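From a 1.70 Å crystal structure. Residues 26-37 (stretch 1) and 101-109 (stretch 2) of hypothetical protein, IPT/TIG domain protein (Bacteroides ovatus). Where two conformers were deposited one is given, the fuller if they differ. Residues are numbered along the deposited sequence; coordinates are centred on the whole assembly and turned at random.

Stretch 1 (26-37) LPTEGRKGTRVV
Stretch 2 (101-109) AKFDYQYNY

The two stretches run parallel, paired Glu-29 with Asp-104 (CA-CA 4.4 Å) and Gly-30 with Tyr-105 (5.5 Å), and bury 538 Å² between them. Leu-26 (phi/psi -137/134) pairs instead with Val-37, each N donating to the other's O at 2.8 Å, which folds stretch 1 back on itself. A cis peptide precedes Pro-27 (-71/168), whose O lies at the ring edge of Phe-103, 3.4 Å from CE1.

Thr-28 (-85/-5, chi1 p) opens the ladder: its O accepts from Asp-104 N at 3.1 Å and 170°. Water 1 donates to this Thr-28 O and to Lys-102 O, each at 2.7 Å, linking the two carbonyls just before the direct pairing. Thr-28 OG1 donates to Glu-29 OE1 (2.9 Å). Glu-29 (-151/163, chi1 67°) shares a sheet face with Asp-104, CB to CB 3.7 Å; its CA lies over one face of the Phe-103 ring.

Gly-30 (162/174) supplies both remaining direct bonds: its N donates to Asp-104 O (3.2 Å, 156°), and its O accepts from Gln-106 N (2.9 Å, 172°). Its backbone angles demand glycine, and a CB would also clash with Thr-34 OG1. Buried Phe-103 (chi1 t, chi2 80°) packs here, its CZ 3.3 Å from Gly-30 N; a CB on Gly-30 would be only tight against that CZ, at 3.5 Å.

Arg-31 (-102/172, chi1 22°) adds a CA-H...O contact, its CA 3.3 Å from Gln-106 O. Lys-32 (-55/137) reaches stretch 2 through water 2, which accepts from Lys-32 N (2.8 Å), donates to Gln-106 O (3.0 Å) and bonds Tyr-105 OH (3.2 Å); Tyr-105 has chi1 t, chi2 68°.

Arg-31 to Thr-34 forms a type II turn with Gly-33 at 90/-5; Thr-34 N (3.0 Å) and OG1 (2.6 Å, chi1 m) both donate to Arg-31 O. Buried Val-36 (-118/129, chi1 t) then packs CG2 against Phe-103 CE1 at 3.8 Å, apolar against apolar.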

# COMPACT_ATOMS: atom_id res chain seq x y z
N LEU A 26 -31.76 -10.57 10.56
CA LEU A 26 -32.13 -9.20 10.18
C LEU A 26 -31.34 -8.20 11.04
O LEU A 26 -31.23 -8.38 12.26
CB LEU A 26 -33.64 -8.98 10.30
CG LEU A 26 -34.55 -9.75 9.32
CD1 LEU A 26 -36.01 -9.66 9.74
CD2 LEU A 26 -34.38 -9.27 7.89
N PRO A 27 -30.77 -7.15 10.42
CA PRO A 27 -30.76 -6.86 8.98
C PRO A 27 -29.86 -7.86 8.21
O PRO A 27 -29.08 -8.59 8.83
CB PRO A 27 -30.20 -5.43 8.92
CG PRO A 27 -29.40 -5.26 10.17
CD PRO A 27 -30.02 -6.15 11.21
N THR A 28 -29.95 -7.87 6.89
CA THR A 28 -29.17 -8.81 6.07
C THR A 28 -27.75 -8.27 5.79
O THR A 28 -26.90 -8.96 5.20
CB THR A 28 -29.89 -9.10 4.75
OG1 THR A 28 -30.22 -7.86 4.12
CG2 THR A 28 -31.16 -9.88 5.00
N GLU A 29 -27.51 -7.04 6.21
CA GLU A 29 -26.22 -6.40 6.01
C GLU A 29 -25.97 -5.40 7.13
O GLU A 29 -26.88 -5.01 7.85
CB GLU A 29 -26.21 -5.67 4.68
CG GLU A 29 -27.17 -4.50 4.63
CD GLU A 29 -28.05 -4.52 3.41
OE1 GLU A 29 -28.87 -5.46 3.29
OE2 GLU A 29 -27.92 -3.58 2.58
N GLY A 30 -24.73 -4.98 7.28
CA GLY A 30 -24.39 -3.99 8.27
C GLY A 30 -22.92 -3.94 8.60
O GLY A 30 -22.13 -4.78 8.17
N ARG A 31 -22.58 -2.94 9.41
CA ARG A 31 -21.21 -2.66 9.80
C ARG A 31 -20.98 -3.18 11.22
O ARG A 31 -21.93 -3.62 11.90
CB ARG A 31 -20.93 -1.14 9.71
CG ARG A 31 -22.17 -0.23 9.77
CD ARG A 31 -21.80 1.25 9.70
NE ARG A 31 -20.59 1.49 10.48
CZ ARG A 31 -19.35 1.52 9.98
NH1 ARG A 31 -19.13 1.38 8.67
NH2 ARG A 31 -18.32 1.69 10.81
N LYS A 32 -19.73 -3.16 11.67
CA LYS A 32 -19.39 -3.58 13.03
C LYS A 32 -20.21 -2.80 14.05
O LYS A 32 -20.41 -1.59 13.92
CB LYS A 32 -17.88 -3.41 13.29
CG LYS A 32 -17.38 -1.97 13.32
CD LYS A 32 -15.86 -1.91 13.31
CE LYS A 32 -15.37 -0.47 13.34
NZ LYS A 32 -15.68 0.19 14.64
N GLY A 33 -20.71 -3.51 15.06
CA GLY A 33 -21.58 -2.92 16.05
C GLY A 33 -23.06 -2.98 15.70
O GLY A 33 -23.89 -2.57 16.50
N THR A 34 -23.40 -3.47 14.51
CA THR A 34 -24.81 -3.59 14.09
C THR A 34 -25.48 -4.66 14.95
O THR A 34 -24.94 -5.77 15.06
CB THR A 34 -24.94 -4.09 12.63
OG1 THR A 34 -24.49 -3.08 11.73
CG2 THR A 34 -26.41 -4.48 12.28
N ARG A 35 -26.62 -4.33 15.56
CA ARG A 35 -27.41 -5.35 16.24
C ARG A 35 -28.07 -6.24 15.20
O ARG A 35 -28.81 -5.77 14.32
CB ARG A 35 -28.44 -4.75 17.21
CG ARG A 35 -27.85 -4.44 18.58
CD ARG A 35 -27.30 -3.02 18.65
NE ARG A 35 -26.35 -2.82 19.75
CZ ARG A 35 -26.68 -2.81 21.03
NH1 ARG A 35 -27.94 -3.00 21.39
NH2 ARG A 35 -25.75 -2.63 21.95
N VAL A 36 -27.79 -7.54 15.29
CA VAL A 36 -28.37 -8.49 14.36
C VAL A 36 -29.23 -9.47 15.12
O VAL A 36 -28.78 -10.08 16.10
CB VAL A 36 -27.28 -9.27 13.61
CG1 VAL A 36 -27.91 -10.21 12.61
CG2 VAL A 36 -26.31 -8.31 12.93
N VAL A 37 -30.47 -9.64 14.67
CA VAL A 37 -31.33 -10.69 15.20
C VAL A 37 -31.21 -11.91 14.29
O VAL A 37 -31.41 -11.81 13.08
CB VAL A 37 -32.80 -10.23 15.32
CG1 VAL A 37 -33.67 -11.36 15.87
CG2 VAL A 37 -32.87 -9.00 16.21
N ALA A 101 -27.71 -18.35 3.92
CA ALA A 101 -27.40 -16.98 3.51
C ALA A 101 -26.22 -16.46 4.33
O ALA A 101 -26.08 -16.77 5.52
CB ALA A 101 -28.62 -16.07 3.65
N LYS A 102 -25.36 -15.69 3.67
CA LYS A 102 -24.21 -15.03 4.31
C LYS A 102 -24.58 -13.59 4.68
O LYS A 102 -25.28 -12.90 3.93
CB LYS A 102 -23.01 -15.00 3.36
CG LYS A 102 -22.33 -16.35 3.14
CD LYS A 102 -21.28 -16.24 2.03
CE LYS A 102 -20.21 -17.32 2.13
NZ LYS A 102 -20.76 -18.70 2.14
N PHE A 103 -24.09 -13.13 5.83
CA PHE A 103 -24.26 -11.74 6.24
C PHE A 103 -23.38 -10.86 5.35
O PHE A 103 -22.21 -11.19 5.10
CB PHE A 103 -23.90 -11.58 7.73
CG PHE A 103 -24.16 -10.20 8.27
CD1 PHE A 103 -25.44 -9.82 8.65
CD2 PHE A 103 -23.13 -9.29 8.42
CE1 PHE A 103 -25.69 -8.55 9.15
CE2 PHE A 103 -23.38 -8.02 8.93
CZ PHE A 103 -24.66 -7.65 9.29
N ASP A 104 -23.94 -9.76 4.86
CA ASP A 104 -23.19 -8.83 4.01
C ASP A 104 -22.53 -7.77 4.89
O ASP A 104 -23.11 -6.75 5.23
CB ASP A 104 -24.08 -8.19 2.95
CG ASP A 104 -23.33 -7.21 2.04
OD1 ASP A 104 -22.09 -7.09 2.12
OD2 ASP A 104 -24.00 -6.54 1.22
N TYR A 105 -21.29 -8.05 5.26
CA TYR A 105 -20.52 -7.19 6.13
C TYR A 105 -20.04 -5.97 5.36
O TYR A 105 -19.39 -6.09 4.34
CB TYR A 105 -19.34 -7.96 6.70
CG TYR A 105 -18.43 -7.13 7.56
CD1 TYR A 105 -18.86 -6.64 8.78
CD2 TYR A 105 -17.13 -6.83 7.17
CE1 TYR A 105 -18.03 -5.88 9.58
CE2 TYR A 105 -16.30 -6.09 7.97
CZ TYR A 105 -16.75 -5.61 9.17
OH TYR A 105 -15.91 -4.85 9.96
N GLN A 106 -20.41 -4.80 5.87
CA GLN A 106 -20.08 -3.54 5.24
C GLN A 106 -19.03 -2.85 6.08
O GLN A 106 -19.04 -2.92 7.31
CB GLN A 106 -21.31 -2.65 5.13
CG GLN A 106 -22.42 -3.25 4.29
CD GLN A 106 -23.68 -2.40 4.32
OE1 GLN A 106 -24.01 -1.81 5.35
NE2 GLN A 106 -24.38 -2.36 3.20
N TYR A 107 -18.11 -2.17 5.40
CA TYR A 107 -17.03 -1.51 6.07
C TYR A 107 -16.43 -0.47 5.14
O TYR A 107 -16.38 -0.66 3.91
CB TYR A 107 -15.92 -2.51 6.43
CG TYR A 107 -15.38 -3.20 5.21
CD1 TYR A 107 -15.99 -4.32 4.69
CD2 TYR A 107 -14.28 -2.68 4.53
CE1 TYR A 107 -15.52 -4.93 3.55
CE2 TYR A 107 -13.80 -3.29 3.39
CZ TYR A 107 -14.43 -4.42 2.90
OH TYR A 107 -13.96 -5.05 1.78
N ASN A 108 -15.97 0.59 5.77
CA ASN A 108 -15.24 1.65 5.10
C ASN A 108 -13.74 1.45 5.27
O ASN A 108 -13.29 0.80 6.22
CB ASN A 108 -15.63 3.00 5.69
CG ASN A 108 -17.08 3.33 5.43
OD1 ASN A 108 -17.75 3.93 6.28
ND2 ASN A 108 -17.59 2.95 4.26
N TYR A 109 -12.99 2.02 4.35
CA TYR A 109 -11.56 2.07 4.46
C TYR A 109 -11.24 3.31 5.23
O TYR A 109 -11.89 4.34 5.07
CB TYR A 109 -10.92 2.09 3.09
CG TYR A 109 -10.97 0.75 2.42
CD1 TYR A 109 -12.15 0.30 1.84
CD2 TYR A 109 -9.86 -0.08 2.40
CE1 TYR A 109 -12.21 -0.94 1.24
CE2 TYR A 109 -9.92 -1.33 1.79
CZ TYR A 109 -11.10 -1.74 1.22
OH TYR A 109 -11.18 -2.97 0.61
O HOH W 1 -27.20 -11.05 3.55
O HOH W 2 -17.76 -2.27 9.95